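Local coordinates for NAD-dependent epimerase/dehydratase (Veillonella parvula DSM 2008, PDB 3R6D), which probably binds NAD(P)(H) through a Rossmann-type domain and may act as an epimerase or dehydratase, at residues Leu152-Leu157 with Ile206-Pro211. Residues are numbered along the deposited sequence; the frame is centred on the assembly and turned at random.
Sequences LRLTWL and IGVGEP
R153 joins two parallel strands through its backbone and lays its side chain across the neighbouring one. Its N donates to I206 O at 2.8 Å and its O accepts from V208 N at 3.0 Å, so R153 is gripped on both sides of its CA. In each bond the donor stands above the carbonyl plane rather than on a lone pair. Opposite R153 sits G207, and here the CA atoms approach to 4.3 Å. With no side chain at G207, the arginine can fold over the neighbouring backbone: its chain bends at chi3 (-77°), and one guanidinium face covers the I206-G207 peptide, with G207 N 3.3 Å above the plane toward its rim. NH2 is hydrogen-bonded to S205 O, while NH1 forms a salt bridge with E114, which probably balances the buried charge; together these bonds fix how the planar group lies against the backbone.

On the opposite face lie L152, L154, I206 and V208, branched aliphatics suited to burial. Both leucines hold CG anti to the carbonyl carbon (L154 chi1 -52°), and V208 sets CG2 beside its N, near their CD2 methyls. L154 runs alongside V208, CD2 reaching CB at 3.8 Å; L152 crosses obliquely, CD2 4.2 Å from V208 CG2. Beyond the bridges, T155 sets CG2, in the crowded position between N and C, 3.7 Å from V208 O, a buried carbonyl without a hydrogen-bond partner. Threonine suits: its methyl faces this strand while OG1 is hydrogen-bonded to D177 O.

Strand 148-158 also pairs with strand 102-108; L152 and L154 pack against helix 182-193, whereas I206 and V208 touch L168 of strand 167-169, antiparallel to strand 204-209.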
loop_
_atom_site.group_PDB
_atom_site.type_symbol
_atom_site.label_atom_id
_atom_site.label_comp_id
_atom_site.label_asym_id
_atom_site.label_seq_id
_atom_site.Cartn_x
_atom_site.Cartn_y
_atom_site.Cartn_z
ATOM N N LEU A 152 0.791 -3.484 4.781
ATOM C CA LEU A 152 1.831 -4.267 4.107
ATOM C C LEU A 152 3.165 -3.648 4.436
ATOM O O LEU A 152 3.447 -2.512 4.049
ATOM C CB LEU A 152 1.568 -4.299 2.574
ATOM C CG LEU A 152 0.191 -4.901 2.207
ATOM C CD1 LEU A 152 0.047 -4.791 0.692
ATOM C CD2 LEU A 152 0.064 -6.312 2.690
ATOM N N ARG A 153 3.977 -4.362 5.218
ATOM C CA ARG A 153 5.309 -3.899 5.588
ATOM C C ARG A 153 6.306 -4.294 4.510
ATOM O O ARG A 153 6.660 -5.467 4.404
ATOM C CB ARG A 153 5.737 -4.473 6.943
ATOM C CG ARG A 153 4.922 -3.948 8.116
ATOM C CD ARG A 153 5.251 -4.665 9.405
ATOM N NE ARG A 153 4.643 -5.985 9.473
ATOM C CZ ARG A 153 5.304 -7.139 9.595
ATOM N NH1 ARG A 153 6.642 -7.187 9.487
ATOM N NH2 ARG A 153 4.618 -8.273 9.774
ATOM N N LEU A 154 6.710 -3.330 3.679
ATOM C CA LEU A 154 7.562 -3.652 2.528
ATOM C C LEU A 154 9.006 -3.480 2.875
ATOM O O LEU A 154 9.389 -2.475 3.484
ATOM C CB LEU A 154 7.219 -2.773 1.328
ATOM C CG LEU A 154 5.731 -2.746 0.922
ATOM C CD1 LEU A 154 5.570 -2.000 -0.387
ATOM C CD2 LEU A 154 5.157 -4.172 0.794
ATOM N N THR A 155 9.829 -4.448 2.441
ATOM C CA THR A 155 11.276 -4.298 2.464
ATOM C C THR A 155 11.708 -3.441 1.241
ATOM O O THR A 155 10.857 -2.806 0.625
ATOM C CB THR A 155 11.937 -5.650 2.613
ATOM O OG1 THR A 155 13.352 -5.449 2.791
ATOM C CG2 THR A 155 11.665 -6.588 1.426
ATOM N N TRP A 156 13.010 -3.374 0.960
ATOM C CA TRP A 156 13.515 -2.388 -0.007
ATOM C C TRP A 156 13.076 -2.710 -1.430
ATOM O O TRP A 156 13.235 -3.841 -1.879
ATOM C CB TRP A 156 15.049 -2.356 0.098
ATOM C CG TRP A 156 15.486 -1.611 1.352
ATOM C CD1 TRP A 156 15.716 -2.136 2.604
ATOM C CD2 TRP A 156 15.627 -0.203 1.474
ATOM N NE1 TRP A 156 16.022 -1.129 3.490
ATOM C CE2 TRP A 156 15.963 0.073 2.819
ATOM C CE3 TRP A 156 15.508 0.862 0.564
ATOM C CZ2 TRP A 156 16.204 1.384 3.273
ATOM C CZ3 TRP A 156 15.757 2.162 1.010
ATOM C CH2 TRP A 156 16.114 2.416 2.354
ATOM N N LEU A 157 12.543 -1.713 -2.124
ATOM C CA LEU A 157 11.873 -1.946 -3.405
ATOM C C LEU A 157 12.782 -1.775 -4.615
ATOM O O LEU A 157 13.711 -0.980 -4.615
ATOM C CB LEU A 157 10.708 -0.984 -3.575
ATOM C CG LEU A 157 9.589 -1.158 -2.559
ATOM C CD1 LEU A 157 8.595 0.022 -2.621
ATOM C CD2 LEU A 157 8.835 -2.483 -2.816
ATOM N N ILE A 206 1.325 -7.303 7.689
ATOM C CA ILE A 206 1.965 -8.458 7.057
ATOM C C ILE A 206 3.175 -7.958 6.259
ATOM O O ILE A 206 3.044 -7.040 5.447
ATOM C CB ILE A 206 0.938 -9.168 6.115
ATOM C CG1 ILE A 206 -0.328 -9.590 6.883
ATOM C CG2 ILE A 206 1.545 -10.398 5.426
ATOM C CD1 ILE A 206 -0.090 -10.398 8.140
ATOM N N GLY A 207 4.345 -8.573 6.466
ATOM C CA GLY A 207 5.518 -8.225 5.665
ATOM C C GLY A 207 5.445 -8.872 4.286
ATOM O O GLY A 207 4.848 -9.952 4.126
ATOM N N VAL A 208 6.052 -8.222 3.298
ATOM C CA VAL A 208 6.096 -8.759 1.933
ATOM C C VAL A 208 7.558 -8.695 1.487
ATOM O O VAL A 208 8.139 -7.605 1.429
ATOM C CB VAL A 208 5.186 -7.967 0.958
ATOM C CG1 VAL A 208 5.125 -8.708 -0.367
ATOM C CG2 VAL A 208 3.769 -7.816 1.491
ATOM N N GLY A 209 8.118 -9.870 1.165
ATOM C CA GLY A 209 9.528 -9.928 0.818
ATOM C C GLY A 209 9.783 -10.919 -0.298
ATOM O O GLY A 209 8.969 -11.829 -0.524
ATOM N N GLU A 210 10.930 -10.775 -0.969
ATOM C CA GLU A 210 11.358 -11.729 -1.992
ATOM C C GLU A 210 12.071 -12.904 -1.321
ATOM O O GLU A 210 13.090 -12.719 -0.656
ATOM C CB GLU A 210 12.301 -11.036 -2.959
ATOM C CG GLU A 210 12.861 -11.961 -4.065
ATOM C CD GLU A 210 13.815 -11.251 -4.989
ATOM O OE1 GLU A 210 13.783 -10.026 -5.106
ATOM O OE2 GLU A 210 14.608 -11.950 -5.637
ATOM N N PRO A 211 11.545 -14.130 -1.512
ATOM C CA PRO A 211 12.219 -15.275 -0.910
ATOM C C PRO A 211 13.680 -15.363 -1.365
ATOM O O PRO A 211 13.984 -15.050 -2.505
ATOM C CB PRO A 211 11.431 -16.464 -1.437
ATOM C CG PRO A 211 10.029 -15.912 -1.712
ATOM C CD PRO A 211 10.306 -14.513 -2.229
#